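Local coordinates for 6-carboxyhexanoate--CoA ligase (Aquifex aeolicus, PDB 5TV6), which belongs to the BioW family of acyl-CoA ligases and is modelled here with pimelic acid bound in a pocket, at residues A[157-162]-A[182-187]. Residues are numbered along the deposited sequence; the frame is centred on the assembly and turned at random.
With PML (pimelic acid), chain C.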
loop_
_atom_site.group_PDB
_atom_site.type_symbol
_atom_site.label_atom_id
_atom_site.label_comp_id
_atom_site.label_asym_id
_atom_site.label_seq_id
_atom_site.Cartn_x
_atom_site.Cartn_y
_atom_site.Cartn_z
ATOM N N THR A 157 0.729 14.426 -1.031
ATOM C CA THR A 157 -0.619 14.341 -0.494
ATOM C C THR A 157 -0.663 13.443 0.750
ATOM O O THR A 157 0.336 12.845 1.170
ATOM C CB THR A 157 -1.594 13.829 -1.555
ATOM O OG1 THR A 157 -1.282 12.468 -1.866
ATOM C CG2 THR A 157 -1.502 14.652 -2.821
ATOM N N LEU A 158 -1.857 13.364 1.352
ATOM C CA LEU A 158 -2.077 12.442 2.467
ATOM C C LEU A 158 -2.035 10.988 2.006
ATOM O O LEU A 158 -1.698 10.095 2.794
ATOM C CB LEU A 158 -3.411 12.756 3.155
ATOM C CG LEU A 158 -3.430 14.084 3.928
ATOM C CD1 LEU A 158 -4.849 14.525 4.210
ATOM C CD2 LEU A 158 -2.649 13.967 5.219
ATOM N N ARG A 159 -2.350 10.736 0.734
ATOM C CA ARG A 159 -2.244 9.382 0.205
ATOM C C ARG A 159 -0.791 8.957 0.068
ATOM O O ARG A 159 -0.471 7.784 0.288
ATOM C CB ARG A 159 -2.953 9.267 -1.139
ATOM C CG ARG A 159 -4.440 9.239 -1.038
ATOM C CD ARG A 159 -5.050 9.119 -2.414
ATOM N NE ARG A 159 -6.489 9.346 -2.392
ATOM C CZ ARG A 159 -7.389 8.373 -2.441
ATOM N NH1 ARG A 159 -6.987 7.106 -2.513
ATOM N NH2 ARG A 159 -8.681 8.669 -2.417
ATOM N N THR A 160 0.097 9.884 -0.321
ATOM C CA THR A 160 1.528 9.586 -0.317
ATOM C C THR A 160 1.980 9.175 1.074
ATOM O O THR A 160 2.701 8.184 1.246
ATOM C CB THR A 160 2.347 10.801 -0.775
ATOM O OG1 THR A 160 1.844 11.312 -2.016
ATOM C CG2 THR A 160 3.810 10.427 -0.936
ATOM N N VAL A 161 1.568 9.942 2.082
ATOM C CA VAL A 161 1.997 9.667 3.446
ATOM C C VAL A 161 1.645 8.239 3.818
ATOM O O VAL A 161 2.472 7.499 4.353
ATOM C CB VAL A 161 1.360 10.672 4.417
ATOM C CG1 VAL A 161 1.831 10.396 5.828
ATOM C CG2 VAL A 161 1.668 12.095 3.984
ATOM N N ASP A 162 0.411 7.822 3.514
ATOM C CA ASP A 162 0.004 6.462 3.844
ATOM C C ASP A 162 0.699 5.443 2.947
ATOM O O ASP A 162 1.145 4.400 3.428
ATOM C CB ASP A 162 -1.514 6.313 3.738
ATOM C CG ASP A 162 -2.268 7.090 4.803
ATOM O OD1 ASP A 162 -1.715 7.342 5.905
ATOM O OD2 ASP A 162 -3.445 7.435 4.535
ATOM N N SER A 182 -4.394 3.774 -7.459
ATOM C CA SER A 182 -5.565 3.848 -6.605
ATOM C C SER A 182 -6.789 3.313 -7.332
ATOM O O SER A 182 -6.852 3.295 -8.563
ATOM C CB SER A 182 -5.814 5.293 -6.167
ATOM O OG SER A 182 -6.784 5.381 -5.140
ATOM N N ASP A 183 -7.779 2.879 -6.559
ATOM C CA ASP A 183 -9.060 2.573 -7.171
ATOM C C ASP A 183 -10.032 3.738 -7.105
ATOM O O ASP A 183 -11.049 3.705 -7.804
ATOM C CB ASP A 183 -9.695 1.321 -6.553
ATOM C CG ASP A 183 -9.520 1.238 -5.060
ATOM O OD1 ASP A 183 -10.029 2.135 -4.349
ATOM O OD2 ASP A 183 -8.907 0.242 -4.604
ATOM N N ASP A 184 -9.740 4.762 -6.305
ATOM C CA ASP A 184 -10.469 6.018 -6.389
ATOM C C ASP A 184 -10.434 6.518 -7.831
ATOM O O ASP A 184 -9.347 6.632 -8.413
ATOM C CB ASP A 184 -9.843 7.049 -5.446
ATOM C CG ASP A 184 -10.575 8.390 -5.436
ATOM O OD1 ASP A 184 -11.061 8.857 -6.484
ATOM O OD2 ASP A 184 -10.638 9.009 -4.356
ATOM N N PRO A 185 -11.585 6.799 -8.445
ATOM C CA PRO A 185 -11.578 7.206 -9.859
ATOM C C PRO A 185 -11.067 8.621 -10.077
ATOM O O PRO A 185 -10.781 8.991 -11.225
ATOM C CB PRO A 185 -13.052 7.083 -10.253
ATOM C CG PRO A 185 -13.767 7.455 -8.975
ATOM C CD PRO A 185 -12.944 6.827 -7.874
ATOM N N ASP A 186 -10.938 9.413 -9.016
ATOM C CA ASP A 186 -10.469 10.790 -9.091
ATOM C C ASP A 186 -8.981 10.946 -8.788
ATOM O O ASP A 186 -8.488 12.076 -8.781
ATOM C CB ASP A 186 -11.268 11.657 -8.112
ATOM C CG ASP A 186 -12.546 12.193 -8.712
ATOM O OD1 ASP A 186 -12.991 11.649 -9.752
ATOM O OD2 ASP A 186 -13.116 13.143 -8.125
ATOM N N TYR A 187 -8.256 9.860 -8.518
ATOM C CA TYR A 187 -6.860 9.945 -8.095
ATOM C C TYR A 187 -6.043 9.005 -8.976
ATOM O O TYR A 187 -6.070 7.785 -8.792
ATOM C CB TYR A 187 -6.719 9.599 -6.620
ATOM C CG TYR A 187 -5.385 9.965 -6.012
ATOM C CD1 TYR A 187 -4.284 9.124 -6.146
ATOM C CD2 TYR A 187 -5.229 11.146 -5.291
ATOM C CE1 TYR A 187 -3.074 9.450 -5.589
ATOM C CE2 TYR A 187 -4.022 11.481 -4.730
ATOM C CZ TYR A 187 -2.946 10.631 -4.880
ATOM O OH TYR A 187 -1.728 10.957 -4.325
HETATM C C1 PML C . -3.968 4.355 -2.890
HETATM O O11 PML C . -4.265 3.129 -2.969
HETATM O O12 PML C . -4.863 5.234 -2.680
HETATM C C2 PML C . -2.510 4.772 -3.068
HETATM C C3 PML C . -2.420 5.889 -4.099
HETATM C C4 PML C . -1.022 6.043 -4.667
HETATM C C5 PML C . -0.207 7.035 -3.855
HETATM C C6 PML C . 0.660 7.832 -4.818
HETATM C C7 PML C . 1.220 9.094 -4.167
HETATM O O71 PML C . 2.282 9.000 -3.505
HETATM O O72 PML C . 0.632 10.203 -4.300
#
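Arg159 and Tyr187 run past each other in opposite directions, and the pair flanks bound pimelic acid, which meets the tyrosine ring at its edge. The arginine chain is extended from CG to NE, which lays Arg159 CD over the middle of the Tyr187 ring, 3.4 Å from its centroid and 8° off the normal, a CH-pi contact. Its guanidinium, tilted against the ring plane, makes an off-centre cation-pi contact, with Arg159 CZ 4.8 Å from the Tyr187 centroid.

The two terminal nitrogens are used separately. Arg159 NH2 meets one carboxylate oxygen, Asp184 OD2, in a salt bridge of 2.8 Å; with the planes 77° apart the groups are not side by side, and the bridge is single. Arg159 NH1 donates to pimelic acid O12, which lies at the guanidinium edge. Ser182 OG also donates to pimelic acid O12, at 3.1 Å, and accepts from Asp184 N in an ST turn. The other Asp184 oxygen, OD1, takes Asp186 N almost along its C-O axis, closing an Asx turn within the 184-187 beta turn.

At the far carboxylate, Tyr187 OH donates to pimelic acid O72, a bond modelled so short that its exact length is doubtful, and accepts from Thr157 OG1 at 2.9 Å. Thr157 is the N-cap of helix 158-172: its OG1, set between the backbone N and the carbonyl carbon (chi1 67°), also takes weak bonds from Arg159 N and Thr160 N. Completing the capping box, Thr157 N donates weakly to Thr160 OG1 (3.5 Å), which itself donates to pimelic acid O71 at 2.8 Å.

Tyr199 and Arg201 of strand 198-203 add further bonds to the ligand. Both carboxylates therefore meet donors from both segments, and the Arg159 charge is probably shared between Asp184 and the pimelic acid carboxylate.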